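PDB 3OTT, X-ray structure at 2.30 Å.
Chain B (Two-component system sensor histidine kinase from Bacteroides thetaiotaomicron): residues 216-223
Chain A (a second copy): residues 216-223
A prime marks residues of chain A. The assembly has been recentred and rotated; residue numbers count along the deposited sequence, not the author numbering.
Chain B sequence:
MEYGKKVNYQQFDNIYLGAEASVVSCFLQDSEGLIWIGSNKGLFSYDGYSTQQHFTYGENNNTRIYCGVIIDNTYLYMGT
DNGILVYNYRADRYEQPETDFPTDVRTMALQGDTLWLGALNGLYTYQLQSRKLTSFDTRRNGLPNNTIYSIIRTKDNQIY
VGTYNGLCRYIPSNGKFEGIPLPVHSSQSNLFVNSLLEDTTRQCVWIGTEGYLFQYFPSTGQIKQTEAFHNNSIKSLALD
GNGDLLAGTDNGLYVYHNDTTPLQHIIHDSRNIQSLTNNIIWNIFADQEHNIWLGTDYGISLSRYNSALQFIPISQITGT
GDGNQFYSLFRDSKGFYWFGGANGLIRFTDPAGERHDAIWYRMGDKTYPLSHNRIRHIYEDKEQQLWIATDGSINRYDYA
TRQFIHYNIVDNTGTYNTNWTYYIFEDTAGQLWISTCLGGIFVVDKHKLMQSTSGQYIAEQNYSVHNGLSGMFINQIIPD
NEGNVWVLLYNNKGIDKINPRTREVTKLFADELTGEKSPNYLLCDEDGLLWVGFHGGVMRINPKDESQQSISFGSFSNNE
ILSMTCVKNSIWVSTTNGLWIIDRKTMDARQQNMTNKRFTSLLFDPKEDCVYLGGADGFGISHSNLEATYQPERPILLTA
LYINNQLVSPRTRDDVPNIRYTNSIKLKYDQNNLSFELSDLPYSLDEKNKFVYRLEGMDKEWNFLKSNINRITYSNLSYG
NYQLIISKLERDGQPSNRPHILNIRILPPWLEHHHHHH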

# COMPACT_ATOMS: atom_id res chain seq x y z
N TYR B 216 -13.94 -4.05 24.68
CA TYR B 216 -12.93 -3.24 25.39
C TYR B 216 -12.37 -2.22 24.41
O TYR B 216 -12.11 -2.55 23.26
CB TYR B 216 -11.85 -4.15 25.92
CG TYR B 216 -10.57 -3.48 26.35
CD1 TYR B 216 -10.53 -2.73 27.53
CD2 TYR B 216 -9.41 -3.57 25.60
CE1 TYR B 216 -9.41 -2.11 27.98
CE2 TYR B 216 -8.24 -2.88 26.04
CZ TYR B 216 -8.27 -2.16 27.27
OH TYR B 216 -7.19 -1.51 27.84
N PHE B 217 -12.15 -0.99 24.86
CA PHE B 217 -11.71 0.09 23.95
C PHE B 217 -10.39 0.58 24.45
O PHE B 217 -10.35 1.38 25.44
CB PHE B 217 -12.71 1.27 23.94
CG PHE B 217 -14.08 0.88 23.52
CD1 PHE B 217 -14.42 0.96 22.18
CD2 PHE B 217 -15.04 0.41 24.45
CE1 PHE B 217 -15.73 0.60 21.73
CE2 PHE B 217 -16.31 0.04 24.02
CZ PHE B 217 -16.67 0.13 22.65
N PRO B 218 -9.31 0.14 23.81
CA PRO B 218 -7.95 0.46 24.30
C PRO B 218 -7.65 1.95 24.30
O PRO B 218 -6.87 2.41 25.13
CB PRO B 218 -6.99 -0.32 23.37
CG PRO B 218 -7.89 -1.17 22.43
CD PRO B 218 -9.33 -0.76 22.63
N SER B 219 -8.27 2.73 23.43
CA SER B 219 -8.02 4.17 23.46
C SER B 219 -8.44 4.91 24.76
O SER B 219 -7.91 5.96 25.03
CB SER B 219 -8.67 4.84 22.28
OG SER B 219 -10.05 4.71 22.43
N THR B 220 -9.39 4.37 25.52
CA THR B 220 -9.88 5.03 26.72
C THR B 220 -9.90 4.10 27.94
O THR B 220 -10.12 4.55 29.04
CB THR B 220 -11.30 5.50 26.51
OG1 THR B 220 -12.16 4.38 26.15
CG2 THR B 220 -11.37 6.59 25.42
N GLY B 221 -9.73 2.80 27.74
CA GLY B 221 -9.94 1.80 28.79
C GLY B 221 -11.40 1.49 29.14
O GLY B 221 -11.66 0.78 30.11
N GLN B 222 -12.37 2.08 28.43
CA GLN B 222 -13.77 1.68 28.69
C GLN B 222 -14.03 0.20 28.34
O GLN B 222 -13.41 -0.32 27.43
CB GLN B 222 -14.74 2.58 27.94
CG GLN B 222 -14.64 4.01 28.42
CD GLN B 222 -15.31 4.98 27.47
OE1 GLN B 222 -14.71 5.39 26.47
NE2 GLN B 222 -16.59 5.34 27.76
N ILE B 223 -14.91 -0.44 29.09
CA ILE B 223 -15.28 -1.84 28.96
C ILE B 223 -16.82 -1.90 29.04
O ILE B 223 -17.45 -1.47 30.01
CB ILE B 223 -14.66 -2.74 30.05
CG1 ILE B 223 -13.12 -2.74 29.92
CG2 ILE B 223 -15.03 -4.24 29.74
CD1 ILE B 223 -12.34 -3.17 31.26
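Chain A, residues 216-223: YFPSTGQI

The two stretches meet as a near-symmetric pair of hairpin loops, each copy laying a threonine methyl over the phenylalanine ring of the other, with one direct hydrogen bond and two bridging waters, one for each glutamine. The area buried between them, both sides summed, is 372 Å².

Chain A repeats the fold of chain B. An incoming strand that includes Tyr216′ leads into a tight turn, and the chain leaves through an outgoing strand that includes Ile223′. Within each copy the turn is closed by backbone hydrogen bonds: Phe217′ N to Gln222′ O is 2.9 Å, and Phe217′ O accepts from Thr220′ N at 3.2 Å and from Gly221′ N at 2.7 Å; the equivalent distances in chain B agree within 0.1 Å. Pro218′ and Ser219′ have phi/psi of -58/-27° and -55/-44°, Thr220′ -115/-9°, and Gly221′ the positive phi of 79° that favours glycine. At Gly221′ a CB would be jammed against the carbonyl O of Thr220′, a constraint internal to the turn, since nothing in the chain B stretch would lie near it.

The register is reciprocal. Phe217 CA lies 7.6 Å from Ser219′ CA, and Ser219 CA lies 7.6 Å from Phe217′ CA, so residue 217 of each copy faces residue 219 of the other, as expected for a local twofold relation; the 217-219 segments therefore run roughly antiparallel. No backbone hydrogen bond links the two stretches; the contact is made mainly by side chains, and CA-to-CB points toward the other stretch at residues 217, 219, 220 and 222 of both.

The central evidence is a pair of CH-pi contacts. Thr220 CG2 stands 3.4 Å from the centroid of the Phe217′ ring, 13° off the normal, and Thr220′ CG2 stands 3.6 Å from that of Phe217, 12° off; such small offsets put each methyl squarely over a ring face. Matching m rotamers at Phe217 and Phe217′ and p rotamers at Thr220 and Thr220′ preserve this symmetry. To one side of the two pairs the serines approach, with Ser219 OG and Ser219′ OG 3.8 Å apart, too far for a hydrogen bond. Ser219′ CB comes within 3.9 Å of Phe217 CD1, and Ser219 O within 3.6 Å of Phe217′ CE2.

The polar contacts break the symmetry. Gln222 has chi1 at -64° (m) and chi3 at -83°, whereas Gln222′ has 168° (t) and 113°. The Gln222 amide reaches Thr220′, whose OG1 donates to Gln222 OE1 at 2.8 Å; the same OE1 accepts from Thr220 OG1, also at 2.8 Å. Gln222′ makes no direct hydrogen bond across the interface. Water restores part of the balance: water 1 accepts from Gln222 NE2 at 2.7 Å and donates weakly to Thr220′ O at 3.4 Å, while water 2 donates to Gln222′ OE1 at 2.6 Å and weakly to Thr220 O at 3.3 Å.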

# COMPACT_ATOMS: atom_id res chain seq x y z
N TYR A 216 -11.79 13.86 21.64
CA TYR A 216 -13.00 13.16 21.29
C TYR A 216 -12.65 11.75 20.74
O TYR A 216 -11.88 11.58 19.76
CB TYR A 216 -13.82 14.00 20.31
CG TYR A 216 -15.05 13.28 19.78
CD1 TYR A 216 -16.15 13.04 20.59
CD2 TYR A 216 -15.10 12.82 18.46
CE1 TYR A 216 -17.27 12.31 20.12
CE2 TYR A 216 -16.21 12.12 17.97
CZ TYR A 216 -17.28 11.87 18.80
OH TYR A 216 -18.36 11.19 18.31
N PHE A 217 -13.17 10.72 21.40
CA PHE A 217 -13.00 9.33 20.96
C PHE A 217 -14.29 8.87 20.22
O PHE A 217 -15.27 8.58 20.86
CB PHE A 217 -12.73 8.46 22.18
CG PHE A 217 -11.49 8.84 22.89
CD1 PHE A 217 -11.52 9.73 24.00
CD2 PHE A 217 -10.26 8.36 22.47
CE1 PHE A 217 -10.35 10.11 24.67
CE2 PHE A 217 -9.11 8.73 23.12
CZ PHE A 217 -9.15 9.62 24.23
N PRO A 218 -14.31 8.89 18.87
CA PRO A 218 -15.50 8.45 18.07
C PRO A 218 -15.89 6.99 18.39
O PRO A 218 -17.04 6.60 18.23
CB PRO A 218 -15.00 8.46 16.57
CG PRO A 218 -13.70 9.20 16.59
CD PRO A 218 -13.15 9.24 18.03
N SER A 219 -14.94 6.17 18.82
CA SER A 219 -15.31 4.82 19.24
C SER A 219 -16.41 4.78 20.31
O SER A 219 -17.31 3.93 20.19
CB SER A 219 -14.11 4.00 19.68
OG SER A 219 -13.38 4.67 20.69
N THR A 220 -16.32 5.62 21.34
CA THR A 220 -17.30 5.61 22.44
C THR A 220 -18.13 6.91 22.53
O THR A 220 -19.06 6.97 23.32
CB THR A 220 -16.61 5.35 23.82
OG1 THR A 220 -15.68 6.45 24.12
CG2 THR A 220 -15.80 3.98 23.79
N GLY A 221 -17.78 7.95 21.79
CA GLY A 221 -18.39 9.24 22.00
C GLY A 221 -17.82 10.02 23.19
O GLY A 221 -18.29 11.12 23.50
N GLN A 222 -16.80 9.49 23.85
CA GLN A 222 -16.25 10.21 25.02
C GLN A 222 -15.55 11.51 24.66
O GLN A 222 -14.76 11.55 23.71
CB GLN A 222 -15.34 9.34 25.85
CG GLN A 222 -14.53 10.13 26.91
CD GLN A 222 -13.73 9.22 27.83
OE1 GLN A 222 -12.48 9.20 27.80
NE2 GLN A 222 -14.45 8.41 28.61
N ILE A 223 -15.83 12.57 25.41
CA ILE A 223 -15.16 13.86 25.23
C ILE A 223 -14.31 14.10 26.48
O ILE A 223 -14.82 14.48 27.55
CB ILE A 223 -16.21 14.97 25.09
CG1 ILE A 223 -17.06 14.77 23.82
CG2 ILE A 223 -15.53 16.39 25.13
CD1 ILE A 223 -18.43 15.52 23.92
O HOH W 1 -18.14 7.27 26.60
O HOH W 2 -10.53 7.84 28.96